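PDB 5V01: competence damage-inducible protein A from Klebsiella pneumoniae subsp. pneumoniae MGH 78578, which is of unknown function in this organism but belongs to the CinA family, some relatives of which deamidate nicotinamide mononucleotide. Local coordinates for residues R32-S38 with Y58-T64; N43-L48 with V158-L162; D106-S112 with W130-R136. All coordinates share one frame; numbering follows the deposited sequence. Where two conformers were deposited one is given.

All three contacts lie in the buried interior of one alpha/beta domain. Interactions 1 and 3 build two seams of the same mixed sheet, the first between parallel strands 33-37 and 58-64, the second between antiparallel strands 107-113 and 128-135; strands 33-37 and 107-113 are neighbours and join the seams. Interaction 2 packs helix 43-50 against helix 150-169, mainly through aliphatic side chains, with no hydrogen bond across. Its first helix is the crossover of the unit whose strands form interaction 1, and E37 ties the two together. Interactions 1 and 3 each end in an arginine-aspartate salt bridge at the more exposed margin of the sheet, and only interactions 1 and 2 touch the second subunit.

Interaction 1: R32-S38 with Y58-T64; sequences RLTTAES and YDTGVVT
One face of the R32 guanidinium lies over the backbone N of Y58, while a water and the CB of D59 sit at its edge; the Y58 ring has T35 OG1 at its edge and the backbone N of T60 over one face, offset toward the rim. R32 leads into strand 33-37, which runs parallel to strand 58-64; these are the two strands of a beta-alpha-beta unit whose connecting helix is 43-50.

Y58 CG stands anti to its own nitrogen (chi1 179°), which sends the ring along the sheet until OH lies 2.8 Å from T35 OG1 in a hydrogen bond. G61, paired with T35, has no side chain and so leaves room for the tyrosine hydroxyl. At the partly exposed end, R32 NH2 forms a salt bridge with D59 OD2 at 2.9 Å, approaching from above the carboxylate plane; a water joins R32 NE to the same oxygen, and A55 O gives NH2 a second partner.

Backbone bonds run from V62 N to T35 O (3.0 Å) and from T64 N to E37 O. Near D59 the spacing opens: a water bridges L33 O to T60 N, and T35 N makes only a weak bond to T60 O. A36 and V62 are small enough for helix 89-103 to pack over them, with A36 CB and V62 CG2 3.8 Å apart. Strand 58-64 continues the sheet into a neighbouring subunit. The buried carboxylate of E37 accepts from T40 OG1, L44 N and A45 N. T34 OG1 donates to T60 O at 2.7 Å from above the carbonyl plane.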
loop_
_atom_site.group_PDB
_atom_site.type_symbol
_atom_site.label_atom_id
_atom_site.label_comp_id
_atom_site.label_asym_id
_atom_site.label_seq_id
_atom_site.Cartn_x
_atom_site.Cartn_y
_atom_site.Cartn_z
ATOM N N ARG A 32 -17.660 0.289 -0.490
ATOM C CA ARG A 32 -16.275 0.145 -0.883
ATOM C C ARG A 32 -15.390 0.925 0.071
ATOM O O ARG A 32 -15.736 2.024 0.518
ATOM C CB ARG A 32 -16.068 0.609 -2.325
ATOM C CG ARG A 32 -16.884 -0.222 -3.285
ATOM C CD ARG A 32 -16.555 0.070 -4.729
ATOM N NE ARG A 32 -15.262 -0.488 -5.112
ATOM C CZ ARG A 32 -15.020 -1.775 -5.376
ATOM N NH1 ARG A 32 -15.982 -2.704 -5.306
ATOM N NH2 ARG A 32 -13.793 -2.144 -5.737
ATOM N N LEU A 33 -14.255 0.322 0.372
ATOM C CA LEU A 33 -13.272 0.808 1.332
ATOM C C LEU A 33 -12.014 1.250 0.586
ATOM O O LEU A 33 -11.638 0.636 -0.414
ATOM C CB LEU A 33 -12.921 -0.363 2.255
ATOM C CG LEU A 33 -11.829 -0.170 3.297
ATOM C CD1 LEU A 33 -12.207 0.880 4.346
ATOM C CD2 LEU A 33 -11.543 -1.517 3.963
ATOM N N THR A 34 -11.324 2.251 1.129
ATOM C CA THR A 34 -10.011 2.702 0.635
ATOM C C THR A 34 -9.144 3.026 1.849
ATOM O O THR A 34 -9.653 3.241 2.958
ATOM C CB THR A 34 -10.155 3.902 -0.291
ATOM O OG1 THR A 34 -8.919 4.182 -0.899
ATOM C CG2 THR A 34 -10.625 5.128 0.416
ATOM N N THR A 35 -7.831 3.021 1.643
ATOM C CA THR A 35 -6.882 3.193 2.738
ATOM C C THR A 35 -5.746 4.127 2.397
ATOM O O THR A 35 -5.258 4.147 1.254
ATOM C CB THR A 35 -6.281 1.849 3.192
ATOM O OG1 THR A 35 -5.602 1.205 2.110
ATOM C CG2 THR A 35 -7.322 0.946 3.779
ATOM N N ALA A 36 -5.285 4.852 3.415
ATOM C CA ALA A 36 -4.091 5.700 3.317
ATOM C C ALA A 36 -3.223 5.416 4.533
ATOM O O ALA A 36 -3.679 5.514 5.667
ATOM C CB ALA A 36 -4.454 7.182 3.259
ATOM N N GLU A 37 -1.966 5.060 4.292
ATOM C CA GLU A 37 -1.048 4.637 5.337
ATOM C C GLU A 37 0.240 5.411 5.279
ATOM O O GLU A 37 0.642 5.908 4.227
ATOM C CB GLU A 37 -0.699 3.155 5.104
ATOM C CG GLU A 37 -1.863 2.204 5.243
ATOM C CD GLU A 37 -1.445 0.775 4.929
ATOM O OE1 GLU A 37 -0.703 0.167 5.740
ATOM O OE2 GLU A 37 -1.892 0.265 3.889
ATOM N N SER A 38 0.905 5.470 6.415
ATOM C CA SER A 38 2.247 6.003 6.512
ATOM C C SER A 38 3.112 4.938 7.210
ATOM O O SER A 38 3.621 4.039 6.545
ATOM C CB SER A 38 2.189 7.369 7.187
ATOM O OG SER A 38 3.461 7.976 7.256
ATOM N N TYR A 58 -12.829 -3.332 -2.483
ATOM C CA TYR A 58 -11.615 -2.511 -2.305
ATOM C C TYR A 58 -10.861 -2.450 -3.595
ATOM O O TYR A 58 -10.676 -3.476 -4.271
ATOM C CB TYR A 58 -10.710 -3.169 -1.256
ATOM C CG TYR A 58 -9.392 -2.453 -0.964
ATOM C CD1 TYR A 58 -8.234 -2.760 -1.651
ATOM C CD2 TYR A 58 -9.318 -1.505 0.026
ATOM C CE1 TYR A 58 -7.042 -2.116 -1.367
ATOM C CE2 TYR A 58 -8.154 -0.866 0.329
ATOM C CZ TYR A 58 -7.004 -1.159 -0.369
ATOM O OH TYR A 58 -5.822 -0.539 -0.041
ATOM N N ASP A 59 -10.391 -1.269 -3.951
ATOM C CA ASP A 59 -9.431 -1.240 -5.042
ATOM C C ASP A 59 -8.311 -0.238 -4.980
ATOM O O ASP A 59 -7.410 -0.404 -5.767
ATOM C CB ASP A 59 -10.148 -1.147 -6.375
ATOM C CG ASP A 59 -11.024 0.056 -6.469
ATOM O OD1 ASP A 59 -10.551 1.137 -6.127
ATOM O OD2 ASP A 59 -12.189 -0.085 -6.907
ATOM N N THR A 60 -8.316 0.708 -4.035
ATOM C CA THR A 60 -7.268 1.713 -3.964
ATOM C C THR A 60 -6.694 1.869 -2.562
ATOM O O THR A 60 -7.437 2.079 -1.600
ATOM C CB THR A 60 -7.818 3.064 -4.444
ATOM O OG1 THR A 60 -8.283 2.938 -5.796
ATOM C CG2 THR A 60 -6.764 4.180 -4.387
ATOM N N GLY A 61 -5.377 1.813 -2.470
ATOM C CA GLY A 61 -4.653 2.186 -1.280
ATOM C C GLY A 61 -3.455 3.028 -1.643
ATOM O O GLY A 61 -2.874 2.863 -2.706
ATOM N N VAL A 62 -3.053 3.885 -0.724
ATOM C CA VAL A 62 -1.803 4.600 -0.858
ATOM C C VAL A 62 -0.941 4.472 0.374
ATOM O O VAL A 62 -1.449 4.272 1.491
ATOM C CB VAL A 62 -1.985 6.091 -1.222
ATOM C CG1 VAL A 62 -2.832 6.235 -2.475
ATOM C CG2 VAL A 62 -2.599 6.895 -0.071
ATOM N N VAL A 63 0.368 4.596 0.151
ATOM C CA VAL A 63 1.370 4.676 1.194
ATOM C C VAL A 63 2.088 5.997 0.961
ATOM O O VAL A 63 2.696 6.211 -0.086
ATOM C CB VAL A 63 2.344 3.495 1.120
ATOM C CG1 VAL A 63 3.399 3.613 2.202
ATOM C CG2 VAL A 63 1.576 2.216 1.255
ATOM N N THR A 64 1.975 6.894 1.942
ATOM C CA THR A 64 2.536 8.259 1.862
ATOM C C THR A 64 3.397 8.428 3.097
ATOM O O THR A 64 2.897 8.783 4.165
ATOM C CB THR A 64 1.423 9.321 1.805
ATOM O OG1 THR A 64 0.510 9.136 2.884
ATOM C CG2 THR A 64 0.667 9.229 0.498
HETATM O O HOH W 1 -13.342 1.639 -5.140
HETATM O O HOH W 2 -10.850 1.411 -2.805
HETATM O O HOH W 3 -3.019 1.877 2.012
#

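Interaction 2: N43-L48 with V158-L162; sequences NLAAAL and VRYAL
L44 and L162 carry this helix-helix contact, their side chains sliding past each other in opposite directions. The contacts between side chains are aliphatic throughout, and no hydrogen bond passes between residues 43-48 and 158-162. L44 CD1 lies 3.8 Å from L162 CG and about as far from L162 CD2, and it also touches V158 CG1 at 4.1 Å and A161 CB at 4.3 Å. One methyl thus rests among three side chains of helix 150-169; with CG anti to its nitrogen (chi1 -179°), L44 carries this branch toward them. L162 spreads its own branches in return, CD1 to A47 CB at 4.1 Å and CD2 to L48 CD2 at 3.9 Å. Alanine suits positions 47 and 161 because each CB points at the other helix, and a lone methyl lets L44, V158 and L162 come close.

A second kind of contact is made against backbone. V158 CG2 sits 3.7 Å from L44 N and beside N43 CB, so the beta-branched valine presses on the first turn of helix 43-50. In that turn N43 ND2 turns back to T40 O.

The axes of the two segments pass 10.0 Å apart, crossing at -58°. L44 and L48 also lean on T35 of strand 33-37, and helix 15-29 touches A47 and L162 beside the contact. Helices 43-50 and 150-169 thus lie together on one face of the mixed sheet, with helix 89-103 on the other, as in a three-layer alpha/beta/alpha sandwich.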
loop_
_atom_site.group_PDB
_atom_site.type_symbol
_atom_site.label_atom_id
_atom_site.label_comp_id
_atom_site.label_asym_id
_atom_site.label_seq_id
_atom_site.Cartn_x
_atom_site.Cartn_y
_atom_site.Cartn_z
ATOM N N ASN A 43 0.883 -2.465 4.908
ATOM C CA ASN A 43 0.393 -3.710 5.525
ATOM C C ASN A 43 -1.118 -3.741 5.714
ATOM O O ASN A 43 -1.727 -4.810 5.726
ATOM C CB ASN A 43 1.110 -3.963 6.845
ATOM C CG ASN A 43 2.530 -4.385 6.645
ATOM O OD1 ASN A 43 2.770 -5.460 6.130
ATOM N ND2 ASN A 43 3.479 -3.520 6.996
ATOM N N LEU A 44 -1.749 -2.567 5.854
ATOM C CA LEU A 44 -3.226 -2.556 5.913
ATOM C C LEU A 44 -3.855 -2.923 4.572
ATOM O O LEU A 44 -4.713 -3.822 4.482
ATOM C CB LEU A 44 -3.735 -1.211 6.430
ATOM C CG LEU A 44 -5.254 -1.092 6.555
ATOM C CD1 LEU A 44 -5.906 -2.139 7.472
ATOM C CD2 LEU A 44 -5.659 0.290 7.016
ATOM N N ALA A 45 -3.375 -2.276 3.502
ATOM C CA ALA A 45 -3.775 -2.653 2.145
ATOM C C ALA A 45 -3.501 -4.147 1.938
ATOM O O ALA A 45 -4.315 -4.833 1.346
ATOM C CB ALA A 45 -3.034 -1.800 1.097
ATOM N N ALA A 46 -2.334 -4.619 2.390
ATOM C CA ALA A 46 -1.937 -6.000 2.120
ATOM C C ALA A 46 -2.908 -6.988 2.766
ATOM O O ALA A 46 -3.236 -8.008 2.177
ATOM C CB ALA A 46 -0.512 -6.261 2.573
ATOM N N ALA A 47 -3.379 -6.669 3.964
ATOM C CA ALA A 47 -4.386 -7.500 4.599
ATOM C C ALA A 47 -5.662 -7.573 3.771
ATOM O O ALA A 47 -6.258 -8.642 3.568
ATOM C CB ALA A 47 -4.678 -7.002 5.998
ATOM N N LEU A 48 -6.103 -6.408 3.325
ATOM C CA LEU A 48 -7.327 -6.335 2.522
ATOM C C LEU A 48 -7.212 -7.028 1.160
ATOM O O LEU A 48 -8.205 -7.576 0.637
ATOM C CB LEU A 48 -7.782 -4.877 2.370
ATOM C CG LEU A 48 -8.151 -4.237 3.705
ATOM C CD1 LEU A 48 -8.037 -2.717 3.649
ATOM C CD2 LEU A 48 -9.517 -4.684 4.194
ATOM N N VAL A 158 -2.491 -2.364 12.341
ATOM C CA VAL A 158 -3.307 -2.918 11.268
ATOM C C VAL A 158 -4.508 -3.696 11.845
ATOM O O VAL A 158 -5.647 -3.509 11.406
ATOM C CB VAL A 158 -2.462 -3.848 10.353
ATOM C CG1 VAL A 158 -3.360 -4.659 9.416
ATOM C CG2 VAL A 158 -1.445 -3.012 9.552
ATOM N N ARG A 159 -4.248 -4.551 12.831
ATOM C CA ARG A 159 -5.309 -5.337 13.461
ATOM C C ARG A 159 -6.352 -4.412 14.112
ATOM O O ARG A 159 -7.560 -4.627 13.977
ATOM C CB ARG A 159 -4.706 -6.293 14.490
ATOM C CG ARG A 159 -5.426 -7.614 14.692
ATOM C CD ARG A 159 -4.639 -8.440 15.697
ATOM N NE ARG A 159 -4.381 -7.661 16.908
ATOM C CZ ARG A 159 -3.370 -7.858 17.744
ATOM N NH1 ARG A 159 -2.495 -8.832 17.527
ATOM N NH2 ARG A 159 -3.240 -7.080 18.811
ATOM N N TYR A 160 -5.887 -3.368 14.793
ATOM C CA TYR A 160 -6.806 -2.432 15.459
ATOM C C TYR A 160 -7.675 -1.715 14.434
ATOM O O TYR A 160 -8.875 -1.556 14.622
ATOM C CB TYR A 160 -6.021 -1.417 16.297
ATOM C CG TYR A 160 -6.920 -0.507 17.083
ATOM C CD1 TYR A 160 -7.514 -0.965 18.239
ATOM C CD2 TYR A 160 -7.241 0.772 16.641
ATOM C CE1 TYR A 160 -8.370 -0.175 18.960
ATOM C CE2 TYR A 160 -8.102 1.561 17.369
ATOM C CZ TYR A 160 -8.669 1.073 18.520
ATOM O OH TYR A 160 -9.532 1.830 19.269
ATOM N N ALA A 161 -7.054 -1.245 13.356
ATOM C CA ALA A 161 -7.812 -0.554 12.318
ATOM C C ALA A 161 -8.957 -1.408 11.793
ATOM O O ALA A 161 -10.073 -0.926 11.589
ATOM C CB ALA A 161 -6.916 -0.124 11.173
ATOM N N LEU A 162 -8.653 -2.692 11.574
ATOM C CA LEU A 162 -9.625 -3.623 11.039
ATOM C C LEU A 162 -10.690 -4.012 12.072
ATOM O O LEU A 162 -11.860 -4.145 11.720
ATOM C CB LEU A 162 -8.941 -4.875 10.489
ATOM C CG LEU A 162 -8.082 -4.645 9.239
ATOM C CD1 LEU A 162 -7.134 -5.834 9.033
ATOM C CD2 LEU A 162 -8.942 -4.399 8.008
#

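Interaction 3: D106-S112 with W130-R136; sequences DIAIAVS and WFAWNFR
R136 has CG anti to its carbonyl carbon (chi1 -63°) and a chain extended to NE, which lays it alongside D106, pointing the same way. The pair closes one end of the antiparallel strands 107-113 and 128-135, which lie beside each other in the mixed sheet of an alpha/beta domain. R136 NE and NH2 reach D106 OD1 from the same face of the carboxylate, at 3.1 and 2.9 Å; D106 OD2 takes the backbone N-H of R32, just before strand 33-37.

Hydrogen-bonded pairs A108-N134, A110-A132 and S112-W130 alternate with non-hydrogen-bonded I107-F135, I109-W133 and V111-F131. A108, A110 and A132 share a face with S112, N134 and W130, and the small methyls of A108 and A110 let helix 89-103 approach closely. The other face carries I107, I109, V111, F131, W133 and F135, and helix 150-169 packs there: I109 CG1 meets W133 CD1 at 3.7 Å, and V111 CG2 lies 3.9 Å from F131 CD2. The W133 indole also donates NE1 to A161 O, satisfying its buried N-H. F135 stacks on W172, while its CD1 receives I107 CG1 at the ring edge, 3.6 Å away.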
loop_
_atom_site.group_PDB
_atom_site.type_symbol
_atom_site.label_atom_id
_atom_site.label_comp_id
_atom_site.label_asym_id
_atom_site.label_seq_id
_atom_site.Cartn_x
_atom_site.Cartn_y
_atom_site.Cartn_z
ATOM N N ASP A 106 -16.754 4.678 -0.227
ATOM C CA ASP A 106 -17.707 4.985 0.840
ATOM C C ASP A 106 -17.032 5.174 2.204
ATOM O O ASP A 106 -17.506 5.965 3.043
ATOM C CB ASP A 106 -18.730 3.860 0.940
ATOM C CG ASP A 106 -19.467 3.641 -0.353
ATOM O OD1 ASP A 106 -20.351 4.463 -0.631
ATOM O OD2 ASP A 106 -19.186 2.644 -1.072
ATOM N N ILE A 107 -15.968 4.405 2.442
ATOM C CA ILE A 107 -15.255 4.417 3.708
ATOM C C ILE A 107 -13.766 4.533 3.449
ATOM O O ILE A 107 -13.238 3.831 2.588
ATOM C CB ILE A 107 -15.527 3.148 4.545
ATOM C CG1 ILE A 107 -17.031 3.041 4.868
ATOM C CG2 ILE A 107 -14.698 3.142 5.826
ATOM C CD1 ILE A 107 -17.508 1.641 5.154
ATOM N N ALA A 108 -13.103 5.405 4.202
ATOM C CA ALA A 108 -11.643 5.566 4.151
ATOM C C ALA A 108 -11.077 5.370 5.553
ATOM O O ALA A 108 -11.622 5.870 6.535
ATOM C CB ALA A 108 -11.257 6.949 3.611
ATOM N N ILE A 109 -9.994 4.622 5.637
ATOM C CA ILE A 109 -9.177 4.547 6.846
ATOM C C ILE A 109 -7.854 5.208 6.569
ATOM O O ILE A 109 -7.217 4.900 5.549
ATOM C CB ILE A 109 -8.958 3.112 7.319
ATOM C CG1 ILE A 109 -10.301 2.446 7.603
ATOM C CG2 ILE A 109 -8.051 3.101 8.526
ATOM C CD1 ILE A 109 -10.228 0.986 7.946
ATOM N N ALA A 110 -7.451 6.105 7.471
ATOM C CA ALA A 110 -6.087 6.635 7.490
ATOM C C ALA A 110 -5.419 6.279 8.800
ATOM O O ALA A 110 -6.057 6.320 9.834
ATOM C CB ALA A 110 -6.066 8.142 7.272
ATOM N N VAL A 111 -4.133 5.970 8.731
ATOM C CA VAL A 111 -3.331 5.578 9.886
ATOM C C VAL A 111 -2.007 6.333 9.787
ATOM O O VAL A 111 -1.350 6.281 8.770
ATOM C CB VAL A 111 -3.071 4.065 9.915
ATOM C CG1 VAL A 111 -2.326 3.680 11.178
ATOM C CG2 VAL A 111 -4.364 3.280 9.801
ATOM N N SER A 112 -1.620 7.005 10.856
ATOM C CA SER A 112 -0.345 7.718 10.915
ATOM C C SER A 112 0.206 7.656 12.317
ATOM O O SER A 112 -0.485 8.052 13.257
ATOM C CB SER A 112 -0.531 9.160 10.473
ATOM O OG SER A 112 0.711 9.827 10.392
ATOM N N TRP A 130 -2.255 7.384 15.367
ATOM C CA TRP A 130 -3.554 7.975 15.107
ATOM C C TRP A 130 -4.290 7.253 13.980
ATOM O O TRP A 130 -3.681 6.868 12.973
ATOM C CB TRP A 130 -3.437 9.468 14.768
ATOM C CG TRP A 130 -3.364 10.382 15.959
ATOM C CD1 TRP A 130 -2.236 10.921 16.525
ATOM C CD2 TRP A 130 -4.469 10.877 16.709
ATOM N NE1 TRP A 130 -2.573 11.708 17.594
ATOM C CE2 TRP A 130 -3.938 11.714 17.728
ATOM C CE3 TRP A 130 -5.853 10.716 16.618
ATOM C CZ2 TRP A 130 -4.753 12.379 18.655
ATOM C CZ3 TRP A 130 -6.658 11.366 17.554
ATOM C CH2 TRP A 130 -6.104 12.194 18.547
ATOM N N PHE A 131 -5.591 7.103 14.166
ATOM C CA PHE A 131 -6.487 6.459 13.237
ATOM C C PHE A 131 -7.617 7.392 12.889
ATOM O O PHE A 131 -8.107 8.106 13.796
ATOM C CB PHE A 131 -7.115 5.212 13.891
ATOM C CG PHE A 131 -6.115 4.148 14.257
ATOM C CD1 PHE A 131 -5.410 4.227 15.435
ATOM C CD2 PHE A 131 -5.862 3.079 13.387
ATOM C CE1 PHE A 131 -4.468 3.273 15.761
ATOM C CE2 PHE A 131 -4.924 2.119 13.712
ATOM C CZ PHE A 131 -4.234 2.196 14.901
ATOM N N ALA A 132 -8.075 7.348 11.642
ATOM C CA ALA A 132 -9.331 7.965 11.214
ATOM C C ALA A 132 -10.152 6.969 10.419
ATOM O O ALA A 132 -9.592 6.273 9.553
ATOM C CB ALA A 132 -9.072 9.191 10.368
ATOM N N TRP A 133 -11.448 6.883 10.710
ATOM C CA TRP A 133 -12.390 6.103 9.924
ATOM C C TRP A 133 -13.417 7.111 9.432
ATOM O O TRP A 133 -14.090 7.769 10.248
ATOM C CB TRP A 133 -13.060 4.989 10.745
ATOM C CG TRP A 133 -12.143 4.032 11.385
ATOM C CD1 TRP A 133 -11.841 2.746 10.940
ATOM C CD2 TRP A 133 -11.451 4.191 12.623
ATOM N NE1 TRP A 133 -10.996 2.141 11.818
ATOM C CE2 TRP A 133 -10.728 2.995 12.853
ATOM C CE3 TRP A 133 -11.394 5.208 13.592
ATOM C CZ2 TRP A 133 -9.940 2.804 13.992
ATOM C CZ3 TRP A 133 -10.614 5.009 14.710
ATOM C CH2 TRP A 133 -9.910 3.821 14.914
ATOM N N ASN A 134 -13.503 7.274 8.122
ATOM C CA ASN A 134 -14.304 8.284 7.463
ATOM C C ASN A 134 -15.378 7.558 6.655
ATOM O O ASN A 134 -15.064 6.899 5.677
ATOM C CB ASN A 134 -13.381 9.175 6.636
ATOM C CG ASN A 134 -14.095 10.247 5.854
ATOM O OD1 ASN A 134 -15.299 10.185 5.623
ATOM N ND2 ASN A 134 -13.319 11.225 5.392
ATOM N N PHE A 135 -16.636 7.645 7.104
ATOM C CA PHE A 135 -17.772 7.034 6.429
ATOM C C PHE A 135 -18.508 8.166 5.717
ATOM O O PHE A 135 -19.214 8.948 6.355
ATOM C CB PHE A 135 -18.692 6.320 7.453
ATOM C CG PHE A 135 -19.967 5.771 6.868
ATOM C CD1 PHE A 135 -19.977 4.916 5.790
ATOM C CD2 PHE A 135 -21.172 6.081 7.462
ATOM C CE1 PHE A 135 -21.162 4.416 5.261
ATOM C CE2 PHE A 135 -22.366 5.590 6.949
ATOM C CZ PHE A 135 -22.362 4.785 5.824
ATOM N N ARG A 136 -18.333 8.257 4.404
ATOM C CA ARG A 136 -19.041 9.221 3.558
ATOM C C ARG A 136 -18.942 10.667 4.058
ATOM O O ARG A 136 -19.887 11.436 3.917
ATOM C CB ARG A 136 -20.509 8.782 3.394
ATOM C CG ARG A 136 -20.641 7.452 2.677
ATOM C CD ARG A 136 -22.071 6.978 2.479
ATOM N NE ARG A 136 -22.134 5.943 1.448
ATOM C CZ ARG A 136 -23.188 5.163 1.199
ATOM N NH1 ARG A 136 -24.305 5.270 1.916
ATOM N NH2 ARG A 136 -23.130 4.265 0.217
#